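Particle-associated glycoside hydrolase (Acinetobacter phage Fri1, PDB 6C72) probably degrades the capsular polysaccharide of Acinetobacter baumannii as the phage enters its host, acting as a trimeric tailspike depolymerase. Local coordinates at residues 377-382 and 399-404; 426-431 and 445-450; 320-325 and 351-356; 383-388 and 411-416. One frame throughout, in Å; residues are numbered along the deposited sequence.

Interaction 1: 377-382 and 399-404; sequences CEFDTL and TNNTLW. With ZN (zinc ion), chain K.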
loop_
_atom_site.group_PDB
_atom_site.type_symbol
_atom_site.label_atom_id
_atom_site.label_comp_id
_atom_site.label_asym_id
_atom_site.label_seq_id
_atom_site.Cartn_x
_atom_site.Cartn_y
_atom_site.Cartn_z
ATOM N N CYS A 377 -3.114 2.387 -13.828
ATOM C CA CYS A 377 -2.174 2.306 -14.931
ATOM C C CYS A 377 -2.809 2.768 -16.246
ATOM O O CYS A 377 -4.032 2.781 -16.409
ATOM C CB CYS A 377 -1.660 0.874 -15.079
ATOM S SG CYS A 377 -0.699 0.322 -13.671
ATOM N N GLU A 378 -1.952 3.126 -17.199
ATOM C CA GLU A 378 -2.374 3.528 -18.532
ATOM C C GLU A 378 -1.833 2.551 -19.567
ATOM O O GLU A 378 -0.693 2.091 -19.462
ATOM C CB GLU A 378 -1.899 4.936 -18.870
ATOM C CG GLU A 378 -2.403 6.027 -17.950
ATOM C CD GLU A 378 -1.921 7.400 -18.390
ATOM O OE1 GLU A 378 -1.981 7.684 -19.606
ATOM O OE2 GLU A 378 -1.457 8.181 -17.527
ATOM N N PHE A 379 -2.651 2.232 -20.567
ATOM C CA PHE A 379 -2.278 1.284 -21.611
ATOM C C PHE A 379 -2.527 1.912 -22.978
ATOM O O PHE A 379 -3.654 2.329 -23.269
ATOM C CB PHE A 379 -3.067 -0.020 -21.455
ATOM C CG PHE A 379 -2.730 -0.782 -20.206
ATOM C CD1 PHE A 379 -1.707 -1.727 -20.207
ATOM C CD2 PHE A 379 -3.425 -0.555 -19.029
ATOM C CE1 PHE A 379 -1.373 -2.442 -19.048
ATOM C CE2 PHE A 379 -3.109 -1.266 -17.873
ATOM C CZ PHE A 379 -2.070 -2.209 -17.885
ATOM N N ASP A 380 -1.473 2.008 -23.804
ATOM C CA ASP A 380 -1.632 2.470 -25.182
ATOM C C ASP A 380 -2.243 1.408 -26.086
ATOM O O ASP A 380 -2.814 1.747 -27.128
ATOM C CB ASP A 380 -0.285 2.904 -25.775
ATOM C CG ASP A 380 0.116 4.298 -25.358
ATOM O OD1 ASP A 380 -0.632 4.933 -24.591
ATOM O OD2 ASP A 380 1.204 4.752 -25.774
ATOM N N THR A 381 -2.104 0.135 -25.728
ATOM C CA THR A 381 -2.593 -0.960 -26.552
ATOM C C THR A 381 -3.196 -2.010 -25.623
ATOM O O THR A 381 -3.635 -1.658 -24.524
ATOM C CB THR A 381 -1.448 -1.509 -27.428
ATOM O OG1 THR A 381 -1.929 -2.521 -28.317
ATOM C CG2 THR A 381 -0.293 -2.056 -26.581
ATOM N N LEU A 382 -3.208 -3.281 -26.035
ATOM C CA LEU A 382 -3.710 -4.368 -25.195
ATOM C C LEU A 382 -3.116 -4.295 -23.799
ATOM O O LEU A 382 -1.909 -4.080 -23.628
ATOM C CB LEU A 382 -3.342 -5.728 -25.793
ATOM C CG LEU A 382 -3.733 -6.090 -27.220
ATOM C CD1 LEU A 382 -3.068 -7.403 -27.572
ATOM C CD2 LEU A 382 -5.248 -6.176 -27.388
ATOM N N THR A 399 -7.961 -2.489 -11.513
ATOM C CA THR A 399 -8.767 -1.382 -11.023
ATOM C C THR A 399 -8.240 -0.034 -11.500
ATOM O O THR A 399 -7.021 0.193 -11.566
ATOM C CB THR A 399 -8.823 -1.386 -9.492
ATOM O OG1 THR A 399 -7.495 -1.520 -8.971
ATOM C CG2 THR A 399 -9.718 -2.524 -8.955
ATOM N N ASN A 400 -9.175 0.854 -11.852
ATOM C CA ASN A 400 -8.866 2.255 -12.089
ATOM C C ASN A 400 -7.804 2.434 -13.164
ATOM O O ASN A 400 -6.986 3.340 -13.084
ATOM C CB ASN A 400 -8.431 2.946 -10.801
ATOM C CG ASN A 400 -9.501 2.890 -9.735
ATOM O OD1 ASN A 400 -9.274 2.372 -8.635
ATOM N ND2 ASN A 400 -10.683 3.417 -10.052
ATOM N N ASN A 401 -7.797 1.571 -14.166
ATOM C CA ASN A 401 -6.870 1.691 -15.275
ATOM C C ASN A 401 -7.596 2.268 -16.478
ATOM O O ASN A 401 -8.829 2.235 -16.565
ATOM C CB ASN A 401 -6.263 0.330 -15.633
ATOM C CG ASN A 401 -5.645 -0.355 -14.434
ATOM O OD1 ASN A 401 -4.657 0.143 -13.890
ATOM N ND2 ASN A 401 -6.236 -1.498 -13.991
ATOM N N THR A 402 -6.816 2.778 -17.422
ATOM C CA THR A 402 -7.349 3.290 -18.674
ATOM C C THR A 402 -6.718 2.512 -19.820
ATOM O O THR A 402 -5.497 2.341 -19.868
ATOM C CB THR A 402 -7.084 4.800 -18.804
ATOM O OG1 THR A 402 -7.812 5.500 -17.789
ATOM C CG2 THR A 402 -7.495 5.348 -20.192
ATOM N N LEU A 403 -7.542 1.996 -20.704
ATOM C CA LEU A 403 -7.069 1.436 -21.962
ATOM C C LEU A 403 -7.332 2.494 -23.034
ATOM O O LEU A 403 -8.474 2.726 -23.429
ATOM C CB LEU A 403 -7.741 0.100 -22.262
ATOM C CG LEU A 403 -7.072 -1.109 -21.581
ATOM C CD1 LEU A 403 -7.295 -1.137 -20.060
ATOM C CD2 LEU A 403 -7.520 -2.427 -22.202
ATOM N N TRP A 404 -6.265 3.172 -23.472
ATOM C CA TRP A 404 -6.436 4.266 -24.420
ATOM C C TRP A 404 -6.802 3.764 -25.809
ATOM O O TRP A 404 -7.432 4.499 -26.576
ATOM C CB TRP A 404 -5.167 5.122 -24.489
ATOM C CG TRP A 404 -4.876 5.934 -23.247
ATOM C CD1 TRP A 404 -3.783 5.826 -22.421
ATOM C CD2 TRP A 404 -5.685 6.990 -22.704
ATOM N NE1 TRP A 404 -3.866 6.744 -21.400
ATOM C CE2 TRP A 404 -5.022 7.470 -21.549
ATOM C CE3 TRP A 404 -6.904 7.565 -23.073
ATOM C CZ2 TRP A 404 -5.543 8.496 -20.766
ATOM C CZ3 TRP A 404 -7.413 8.578 -22.301
ATOM C CH2 TRP A 404 -6.737 9.036 -21.157
HETATM ZN ZN ZN K . -1.108 9.227 -20.763
#
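Trp404 and Phe379 bury the most surface where 399-404 runs parallel to 377-382, two successive rungs of the parallel beta-helix that forms the body of this tailspike. Glu378 pairs with Thr402 and Phe379 with Leu403; the backbone bonds run from Thr402 N to Cys377 O, Phe379 N to Thr402 O and Trp404 N to Phe379 O. Beyond the last of these, Trp404 carries its indole to the acidic side chain of Glu378, whose CG stands anti to the carbonyl carbon (chi1 -60°) with the chain straight from there to CD. NE1 gives its hydrogen to Glu378 OE1 at 2.8 Å; the oxygen lies close to the indole plane, while the N-H meets it on the anti side of a carboxylate turned 74° from the ring. OE1 also binds the zinc ion at 2.1 Å, which makes the indole a second-shell group for the metal. Thr402 CG2 sits over the centre of one indole face, and Pro342 of the second subunit packs on Trp404 and Glu378. On the face opposite Glu378 and Thr402, Phe379 lies beside Leu403, both side chains heading the same way, with Phe379 CD2 4.0 Å from Leu403 CD1. At the start of the pair the Cys377 N-H is met by a side chain: Asn401, whose ND2 is held by Val374 O, turns a lone pair of OD1 to Cys377 N at 2.7 Å.

Interaction 2: 426-431 and 445-450; sequences NRFQDT and GVNTFL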
loop_
_atom_site.group_PDB
_atom_site.type_symbol
_atom_site.label_atom_id
_atom_site.label_comp_id
_atom_site.label_asym_id
_atom_site.label_seq_id
_atom_site.Cartn_x
_atom_site.Cartn_y
_atom_site.Cartn_z
ATOM N N ASN A 426 -12.427 0.981 -14.292
ATOM C CA ASN A 426 -11.556 1.241 -15.427
ATOM C C ASN A 426 -12.222 2.162 -16.451
ATOM O O ASN A 426 -13.447 2.260 -16.529
ATOM C CB ASN A 426 -11.144 -0.074 -16.087
ATOM C CG ASN A 426 -10.394 -0.991 -15.127
ATOM O OD1 ASN A 426 -9.198 -0.805 -14.884
ATOM N ND2 ASN A 426 -11.097 -1.954 -14.548
ATOM N N ARG A 427 -11.388 2.843 -17.244
ATOM C CA ARG A 427 -11.847 3.626 -18.385
ATOM C C ARG A 427 -11.453 2.904 -19.664
ATOM O O ARG A 427 -10.266 2.780 -19.978
ATOM C CB ARG A 427 -11.273 5.036 -18.363
ATOM C CG ARG A 427 -11.811 5.853 -17.239
ATOM C CD ARG A 427 -12.028 7.263 -17.709
ATOM N NE ARG A 427 -10.801 7.797 -18.272
ATOM C CZ ARG A 427 -10.557 9.091 -18.382
ATOM N NH1 ARG A 427 -11.467 9.967 -17.972
ATOM N NH2 ARG A 427 -9.405 9.506 -18.892
ATOM N N PHE A 428 -12.450 2.462 -20.412
ATOM C CA PHE A 428 -12.246 1.693 -21.633
ATOM C C PHE A 428 -12.524 2.600 -22.830
ATOM O O PHE A 428 -13.683 2.839 -23.186
ATOM C CB PHE A 428 -13.136 0.451 -21.643
ATOM C CG PHE A 428 -12.759 -0.590 -20.610
ATOM C CD1 PHE A 428 -11.522 -1.218 -20.654
ATOM C CD2 PHE A 428 -13.653 -0.965 -19.618
ATOM C CE1 PHE A 428 -11.181 -2.189 -19.707
ATOM C CE2 PHE A 428 -13.322 -1.930 -18.677
ATOM C CZ PHE A 428 -12.091 -2.544 -18.720
ATOM N N GLN A 429 -11.463 3.120 -23.444
ATOM C CA GLN A 429 -11.609 3.941 -24.639
ATOM C C GLN A 429 -11.519 3.035 -25.853
ATOM O O GLN A 429 -10.439 2.520 -26.168
ATOM C CB GLN A 429 -10.562 5.048 -24.723
ATOM C CG GLN A 429 -10.832 5.982 -25.895
ATOM C CD GLN A 429 -9.948 7.210 -25.904
ATOM O OE1 GLN A 429 -10.415 8.329 -25.682
ATOM N NE2 GLN A 429 -8.662 7.009 -26.172
ATOM N N ASP A 430 -12.658 2.837 -26.523
ATOM C CA ASP A 430 -12.804 2.016 -27.719
ATOM C C ASP A 430 -12.473 0.549 -27.469
ATOM O O ASP A 430 -12.327 -0.212 -28.430
ATOM C CB ASP A 430 -11.941 2.521 -28.893
ATOM C CG ASP A 430 -12.351 3.899 -29.407
ATOM O OD1 ASP A 430 -13.546 4.246 -29.365
ATOM O OD2 ASP A 430 -11.466 4.624 -29.914
ATOM N N THR A 431 -12.353 0.128 -26.211
ATOM C CA THR A 431 -11.968 -1.246 -25.901
ATOM C C THR A 431 -13.050 -2.222 -26.339
ATOM O O THR A 431 -14.205 -2.108 -25.915
ATOM C CB THR A 431 -11.714 -1.408 -24.405
ATOM O OG1 THR A 431 -10.898 -0.331 -23.937
ATOM C CG2 THR A 431 -11.018 -2.741 -24.129
ATOM N N GLY A 445 -17.202 -5.007 -12.110
ATOM C CA GLY A 445 -17.943 -4.007 -11.366
ATOM C C GLY A 445 -18.356 -2.855 -12.257
ATOM O O GLY A 445 -18.571 -3.012 -13.464
ATOM N N VAL A 446 -18.476 -1.674 -11.656
ATOM C CA VAL A 446 -18.659 -0.470 -12.450
ATOM C C VAL A 446 -17.394 -0.208 -13.254
ATOM O O VAL A 446 -16.281 -0.277 -12.719
ATOM C CB VAL A 446 -18.988 0.725 -11.549
ATOM C CG1 VAL A 446 -18.983 2.013 -12.365
ATOM C CG2 VAL A 446 -20.334 0.530 -10.875
ATOM N N ASN A 447 -17.560 0.072 -14.546
ATOM C CA ASN A 447 -16.490 0.537 -15.421
ATOM C C ASN A 447 -17.061 1.618 -16.341
ATOM O O ASN A 447 -18.279 1.762 -16.480
ATOM C CB ASN A 447 -15.858 -0.609 -16.239
ATOM C CG ASN A 447 -15.076 -1.598 -15.368
ATOM O OD1 ASN A 447 -13.927 -1.345 -14.991
ATOM N ND2 ASN A 447 -15.705 -2.726 -15.044
ATOM N N THR A 448 -16.177 2.417 -16.934
ATOM C CA THR A 448 -16.587 3.477 -17.845
ATOM C C THR A 448 -16.230 3.101 -19.276
ATOM O O THR A 448 -15.059 2.862 -19.581
ATOM C CB THR A 448 -15.944 4.807 -17.466
ATOM O OG1 THR A 448 -16.362 5.153 -16.144
ATOM C CG2 THR A 448 -16.399 5.919 -18.440
ATOM N N PHE A 449 -17.224 3.113 -20.163
ATOM C CA PHE A 449 -17.023 2.714 -21.550
ATOM C C PHE A 449 -17.118 3.944 -22.440
ATOM O O PHE A 449 -18.110 4.678 -22.394
ATOM C CB PHE A 449 -18.024 1.625 -21.937
ATOM C CG PHE A 449 -17.886 0.405 -21.092
ATOM C CD1 PHE A 449 -16.982 -0.602 -21.443
ATOM C CD2 PHE A 449 -18.579 0.289 -19.904
ATOM C CE1 PHE A 449 -16.803 -1.740 -20.637
ATOM C CE2 PHE A 449 -18.404 -0.840 -19.092
ATOM C CZ PHE A 449 -17.507 -1.854 -19.462
ATOM N N LEU A 450 -16.050 4.203 -23.192
ATOM C CA LEU A 450 -15.916 5.408 -23.999
ATOM C C LEU A 450 -15.748 5.044 -25.465
ATOM O O LEU A 450 -15.271 3.955 -25.807
ATOM C CB LEU A 450 -14.727 6.249 -23.546
ATOM C CG LEU A 450 -14.799 6.685 -22.087
ATOM C CD1 LEU A 450 -13.432 7.153 -21.598
ATOM C CD2 LEU A 450 -15.841 7.783 -21.963
#
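Asn426 and Asn447 meet through their side chains at the N-terminal end of the contact. The amides lie side by side, pointing the same way, with planes only 13° apart. Asn447 CG is anti to the carbonyl carbon, beside its own N (chi1 -68°), and OD1 takes two hydrogens from one residue, from Asn426 N and from Asn426 ND2, each at 2.9 Å. With Asn447 ND2 bound to Ile423 O, the two bonds to OD1 help to hold the amide in place. Asn426 ND2 also bonds to Phe398 O, and Asn426 OD1 receives Asn401 N from the preceding rung. Backbone bonds follow: Thr448 N to Asn426 O, Phe428 N to Thr448 O, Leu450 N to Phe428 O at 2.7 Å, and finally Asp430 N to Leu450 O, where the donor stands well above the carbonyl plane. Apolar contacts lie on both faces. On one, Phe428 and Phe449 run side by side with Phe428 CD2 and Phe449 CE1 3.4 Å apart, but the rings are slid so far past each other that they barely overlap; Phe428 CE2 also reaches Asn447 CB at 3.8 Å. On the other, Leu450 brings CD1 to 4.1 Å from Arg427 CD, while Pro342 of the second subunit packs on Arg427. Like residues aligned in register on neighbouring rungs, asparagine with asparagine and phenylalanine with phenylalanine, are characteristic of a parallel beta-helix.

Interaction 3: 320-325 and 351-356; sequences CVFNAL and LNCRFK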
loop_
_atom_site.group_PDB
_atom_site.type_symbol
_atom_site.label_atom_id
_atom_site.label_comp_id
_atom_site.label_asym_id
_atom_site.label_seq_id
_atom_site.Cartn_x
_atom_site.Cartn_y
_atom_site.Cartn_z
ATOM N N CYS A 320 6.075 3.930 -12.888
ATOM C CA CYS A 320 7.090 3.564 -13.863
ATOM C C CYS A 320 6.502 3.634 -15.262
ATOM O O CYS A 320 5.284 3.616 -15.445
ATOM C CB CYS A 320 7.633 2.151 -13.586
ATOM S SG CYS A 320 8.570 2.034 -12.038
ATOM N N VAL A 321 7.383 3.739 -16.252
ATOM C CA VAL A 321 7.005 3.758 -17.660
ATOM C C VAL A 321 7.603 2.534 -18.339
ATOM O O VAL A 321 8.801 2.259 -18.196
ATOM C CB VAL A 321 7.468 5.047 -18.368
ATOM C CG1 VAL A 321 7.195 4.948 -19.879
ATOM C CG2 VAL A 321 6.788 6.277 -17.766
ATOM N N PHE A 322 6.768 1.790 -19.050
ATOM C CA PHE A 322 7.193 0.723 -19.933
ATOM C C PHE A 322 6.852 1.160 -21.346
ATOM O O PHE A 322 5.682 1.403 -21.652
ATOM C CB PHE A 322 6.503 -0.592 -19.589
ATOM C CG PHE A 322 6.633 -0.978 -18.149
ATOM C CD1 PHE A 322 7.744 -1.690 -17.705
ATOM C CD2 PHE A 322 5.634 -0.653 -17.239
ATOM C CE1 PHE A 322 7.873 -2.050 -16.370
ATOM C CE2 PHE A 322 5.746 -1.020 -15.897
ATOM C CZ PHE A 322 6.874 -1.718 -15.460
ATOM N N ASN A 323 7.862 1.275 -22.199
ATOM C CA ASN A 323 7.679 1.886 -23.506
ATOM C C ASN A 323 8.477 1.122 -24.547
ATOM O O ASN A 323 9.678 0.906 -24.375
ATOM C CB ASN A 323 8.102 3.365 -23.460
ATOM C CG ASN A 323 7.687 4.133 -24.686
ATOM O OD1 ASN A 323 7.047 3.592 -25.583
ATOM N ND2 ASN A 323 8.041 5.415 -24.730
ATOM N N ALA A 324 7.827 0.738 -25.634
ATOM C CA ALA A 324 8.515 -0.013 -26.669
ATOM C C ALA A 324 7.972 0.376 -28.035
ATOM O O ALA A 324 6.776 0.637 -28.193
ATOM C CB ALA A 324 8.382 -1.530 -26.456
ATOM N N LEU A 325 8.868 0.461 -29.003
ATOM C CA LEU A 325 8.496 0.571 -30.402
ATOM C C LEU A 325 8.694 -0.785 -31.060
ATOM O O LEU A 325 9.491 -1.610 -30.598
ATOM C CB LEU A 325 9.323 1.638 -31.127
ATOM C CG LEU A 325 9.276 3.060 -30.548
ATOM C CD1 LEU A 325 10.312 3.975 -31.236
ATOM C CD2 LEU A 325 7.879 3.640 -30.636
ATOM N N LEU A 351 1.486 -0.233 -10.184
ATOM C CA LEU A 351 0.795 0.905 -9.592
ATOM C C LEU A 351 1.225 2.184 -10.298
ATOM O O LEU A 351 2.427 2.433 -10.451
ATOM C CB LEU A 351 1.106 1.015 -8.098
ATOM C CG LEU A 351 0.956 -0.237 -7.236
ATOM C CD1 LEU A 351 1.415 0.038 -5.822
ATOM C CD2 LEU A 351 -0.492 -0.708 -7.241
ATOM N N ASN A 352 0.245 2.980 -10.742
ATOM C CA ASN A 352 0.484 4.292 -11.343
ATOM C C ASN A 352 1.433 4.219 -12.540
ATOM O O ASN A 352 2.130 5.186 -12.842
ATOM C CB ASN A 352 1.019 5.301 -10.316
ATOM C CG ASN A 352 0.158 5.393 -9.058
ATOM O OD1 ASN A 352 -0.955 4.876 -9.006
ATOM N ND2 ASN A 352 0.658 6.102 -8.053
ATOM N N CYS A 353 1.474 3.084 -13.227
ATOM C CA CYS A 353 2.410 2.897 -14.318
ATOM C C CYS A 353 1.767 3.229 -15.656
ATOM O O CYS A 353 0.543 3.230 -15.806
ATOM C CB CYS A 353 2.932 1.456 -14.351
ATOM S SG CYS A 353 3.970 0.985 -12.937
ATOM N N ARG A 354 2.622 3.456 -16.653
ATOM C CA ARG A 354 2.185 3.782 -18.003
ATOM C C ARG A 354 2.850 2.827 -18.982
ATOM O O ARG A 354 4.079 2.663 -18.972
ATOM C CB ARG A 354 2.496 5.232 -18.344
ATOM C CG ARG A 354 1.544 6.140 -17.615
ATOM C CD ARG A 354 1.915 7.598 -17.645
ATOM N NE ARG A 354 3.243 7.896 -17.108
ATOM C CZ ARG A 354 3.606 7.728 -15.839
ATOM N NH1 ARG A 354 2.750 7.204 -14.956
ATOM N NH2 ARG A 354 4.832 8.077 -15.451
ATOM N N PHE A 355 2.025 2.145 -19.764
ATOM C CA PHE A 355 2.477 1.248 -20.815
ATOM C C PHE A 355 2.279 1.990 -22.131
ATOM O O PHE A 355 1.139 2.243 -22.552
ATOM C CB PHE A 355 1.708 -0.070 -20.765
ATOM C CG PHE A 355 1.963 -0.873 -19.508
ATOM C CD1 PHE A 355 1.387 -0.513 -18.301
ATOM C CD2 PHE A 355 2.774 -2.005 -19.539
ATOM C CE1 PHE A 355 1.615 -1.263 -17.153
ATOM C CE2 PHE A 355 3.008 -2.750 -18.393
ATOM C CZ PHE A 355 2.427 -2.378 -17.200
ATOM N N LYS A 356 3.386 2.368 -22.763
ATOM C CA LYS A 356 3.356 3.233 -23.929
ATOM C C LYS A 356 3.829 2.473 -25.158
ATOM O O LYS A 356 4.560 1.483 -25.064
ATOM C CB LYS A 356 4.240 4.463 -23.715
ATOM C CG LYS A 356 3.756 5.402 -22.633
ATOM C CD LYS A 356 4.742 6.536 -22.425
ATOM C CE LYS A 356 4.275 7.482 -21.337
ATOM N NZ LYS A 356 5.318 8.472 -21.006
#
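Phe322 and Phe355 form an offset stack between neighbouring rungs of the parallel beta-helix, their centroids 4.8 Å apart and their planes inclined by 26°. Phe322 CD2 lies above one face of the Phe355 ring, toward its rim, and is 3.6 Å from Phe355 CE2. Phe287 meets the Phe322 ring and Phe379 stacks on Phe355, which extends the aromatic row in both directions along the helix. Backbone bonds hold the strands in step: Arg354 N to Cys320 O, Phe322 N to Arg354 O and Lys356 N to Phe322 O, the last at 2.7 Å, followed by a weak bond from Ala324 N to Lys356 O. Sulfur contacts gather before the first of these. Cys353 SG accepts a weak hydrogen bond from Cys320 N at 3.6 Å and lies obliquely beside the Phe322 ring. On the face opposite the phenylalanines, Arg354 and Lys356 pack against Val321. Arg354, its guanidinium held by Asn319 OD1, crosses Val321 with NH2 3.5 Å from Val321 CG2. Lys356, with chi2 to chi4 all near 180°, runs straight past the other methyl, bringing its CD to 3.9 Å from Val321 CG1.

Interaction 4: 383-388 and 411-416; sequences AFSTTT and FSYNTL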
loop_
_atom_site.group_PDB
_atom_site.type_symbol
_atom_site.label_atom_id
_atom_site.label_comp_id
_atom_site.label_asym_id
_atom_site.label_seq_id
_atom_site.Cartn_x
_atom_site.Cartn_y
_atom_site.Cartn_z
ATOM N N ALA A 383 -3.960 -4.497 -22.790
ATOM C CA ALA A 383 -3.423 -4.579 -21.438
ATOM C C ALA A 383 -2.645 -5.877 -21.224
ATOM O O ALA A 383 -1.585 -5.863 -20.591
ATOM C CB ALA A 383 -4.544 -4.446 -20.404
ATOM N N PHE A 384 -3.137 -7.000 -21.756
ATOM C CA PHE A 384 -2.528 -8.314 -21.546
ATOM C C PHE A 384 -2.331 -9.009 -22.879
ATOM O O PHE A 384 -3.251 -9.048 -23.702
ATOM C CB PHE A 384 -3.389 -9.209 -20.651
ATOM C CG PHE A 384 -3.511 -8.715 -19.256
ATOM C CD1 PHE A 384 -2.548 -9.037 -18.311
ATOM C CD2 PHE A 384 -4.571 -7.898 -18.894
ATOM C CE1 PHE A 384 -2.650 -8.575 -17.013
ATOM C CE2 PHE A 384 -4.679 -7.421 -17.607
ATOM C CZ PHE A 384 -3.719 -7.758 -16.660
ATOM N N SER A 385 -1.151 -9.592 -23.074
ATOM C CA SER A 385 -0.869 -10.399 -24.259
ATOM C C SER A 385 -0.210 -11.688 -23.776
ATOM O O SER A 385 0.970 -11.698 -23.411
ATOM C CB SER A 385 0.018 -9.635 -25.244
ATOM O OG SER A 385 0.106 -10.312 -26.483
ATOM N N THR A 386 -0.982 -12.765 -23.742
ATOM C CA THR A 386 -0.499 -14.056 -23.273
ATOM C C THR A 386 0.004 -14.860 -24.464
ATOM O O THR A 386 -0.790 -15.342 -25.277
ATOM C CB THR A 386 -1.606 -14.800 -22.533
ATOM O OG1 THR A 386 -2.070 -13.995 -21.447
ATOM C CG2 THR A 386 -1.094 -16.115 -21.973
ATOM N N THR A 387 1.319 -15.049 -24.545
ATOM C CA THR A 387 1.863 -15.806 -25.666
ATOM C C THR A 387 1.498 -17.284 -25.556
ATOM O O THR A 387 1.063 -17.899 -26.538
ATOM C CB THR A 387 3.385 -15.635 -25.718
ATOM O OG1 THR A 387 3.717 -14.246 -25.659
ATOM C CG2 THR A 387 3.957 -16.211 -27.001
ATOM N N THR A 388 1.614 -17.857 -24.357
ATOM C CA THR A 388 1.420 -19.292 -24.168
ATOM C C THR A 388 -0.066 -19.590 -24.018
ATOM O O THR A 388 -0.698 -19.183 -23.039
ATOM C CB THR A 388 2.199 -19.790 -22.956
ATOM O OG1 THR A 388 3.553 -19.313 -23.019
ATOM C CG2 THR A 388 2.199 -21.317 -22.927
ATOM N N PHE A 411 -9.020 -5.837 -25.302
ATOM C CA PHE A 411 -8.590 -5.839 -23.907
ATOM C C PHE A 411 -7.360 -6.716 -23.719
ATOM O O PHE A 411 -6.447 -6.364 -22.963
ATOM C CB PHE A 411 -9.725 -6.298 -22.997
ATOM C CG PHE A 411 -9.310 -6.522 -21.569
ATOM C CD1 PHE A 411 -9.266 -5.470 -20.676
ATOM C CD2 PHE A 411 -8.985 -7.792 -21.117
ATOM C CE1 PHE A 411 -8.896 -5.666 -19.366
ATOM C CE2 PHE A 411 -8.609 -8.004 -19.807
ATOM C CZ PHE A 411 -8.559 -6.942 -18.927
ATOM N N SER A 412 -7.317 -7.853 -24.400
ATOM C CA SER A 412 -6.245 -8.814 -24.210
ATOM C C SER A 412 -6.161 -9.683 -25.449
ATOM O O SER A 412 -7.062 -9.696 -26.286
ATOM C CB SER A 412 -6.470 -9.663 -22.953
ATOM O OG SER A 412 -7.681 -10.394 -23.041
ATOM N N TYR A 413 -5.056 -10.397 -25.558
ATOM C CA TYR A 413 -4.854 -11.386 -26.600
ATOM C C TYR A 413 -4.602 -12.726 -25.926
ATOM O O TYR A 413 -3.763 -12.816 -25.026
ATOM C CB TYR A 413 -3.673 -10.996 -27.502
ATOM C CG TYR A 413 -3.122 -12.154 -28.299
ATOM C CD1 TYR A 413 -3.812 -12.667 -29.397
ATOM C CD2 TYR A 413 -1.921 -12.753 -27.936
ATOM C CE1 TYR A 413 -3.316 -13.742 -30.111
ATOM C CE2 TYR A 413 -1.413 -13.827 -28.640
ATOM C CZ TYR A 413 -2.108 -14.317 -29.726
ATOM O OH TYR A 413 -1.593 -15.388 -30.423
ATOM N N ASN A 414 -5.365 -13.749 -26.321
ATOM C CA ASN A 414 -5.067 -15.131 -25.934
ATOM C C ASN A 414 -4.996 -15.296 -24.416
ATOM O O ASN A 414 -4.208 -16.092 -23.903
ATOM C CB ASN A 414 -3.759 -15.592 -26.591
ATOM C CG ASN A 414 -3.590 -17.099 -26.594
ATOM O OD1 ASN A 414 -4.559 -17.852 -26.698
ATOM N ND2 ASN A 414 -2.339 -17.550 -26.479
ATOM N N THR A 415 -5.798 -14.529 -23.680
ATOM C CA THR A 415 -5.741 -14.501 -22.223
ATOM C C THR A 415 -6.953 -15.211 -21.618
ATOM O O THR A 415 -8.052 -15.177 -22.182
ATOM C CB THR A 415 -5.640 -13.052 -21.740
ATOM O OG1 THR A 415 -4.461 -12.473 -22.312
ATOM C CG2 THR A 415 -5.527 -12.972 -20.241
ATOM N N LEU A 416 -6.738 -15.887 -20.484
ATOM C CA LEU A 416 -7.791 -16.581 -19.746
ATOM C C LEU A 416 -7.735 -16.143 -18.291
ATOM O O LEU A 416 -6.644 -16.014 -17.721
ATOM C CB LEU A 416 -7.630 -18.093 -19.819
ATOM C CG LEU A 416 -7.559 -18.757 -21.190
ATOM C CD1 LEU A 416 -6.984 -20.161 -21.048
ATOM C CD2 LEU A 416 -8.954 -18.798 -21.830
HETATM O O HOH W 1 -3.587 -15.649 -19.305
#
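Thr386 meets Thr415 through their hydroxyls, OG1 to OG1 at 3.0 Å, with the two side chains crossing at about a right angle. The backbone of Thr386 is gripped as well: N donates to Tyr413 O at 3.1 Å, and O accepts at 3.0 Å from ND2 of Asn414, whose CG is anti to its backbone N (chi1 -163°). Just before this, Tyr413 N bonds to Phe384 O in a short parallel pair on the coils that follow strands 378-379 and 402-403 of the beta-helix; Ala383 and Ser385 are also backbone-bonded to Ile361. Phe384 and Phe411 lie side by side with planes 45° apart, Phe384 CD2 4.1 Å from Phe411 CZ. Further out, Thr415 OG1 gives its hydrogen to Tyr413 O at 2.8 Å, and a water bound to Thr386 OG1 bonds weakly to Leu416 N. Tyr413 O thus receives Thr386 N and Thr415 OG1 from opposite faces of its plane. The polar side chains therefore take over where strand pairing stops, tying the chain at the turn round Asn414 to its neighbour.

Interactions 3, 1 and 2 follow one another along the beta-helix, each joining neighbouring parallel strands: 321-324 to 354-357, 378-379 to 402-403, and 422-429 to 448-450. Interaction 1 lies between the others, its centre about 10 Å from each of theirs, while those of interactions 2 and 3 are about 19 Å apart. Backbone bonds from Glu378 to 351-356 and from Asn401 to Arg427 link the three, and all touch the second subunit. Interaction 4, centred about 14 Å from interaction 1, alternates with it along the chain: the coils that leave 377-382 and 399-404 meet again in a short parallel pair, 384-385 with 412-413, which touches no other subunit. The two coils of interaction 1 are thus joined a second time further along the chain.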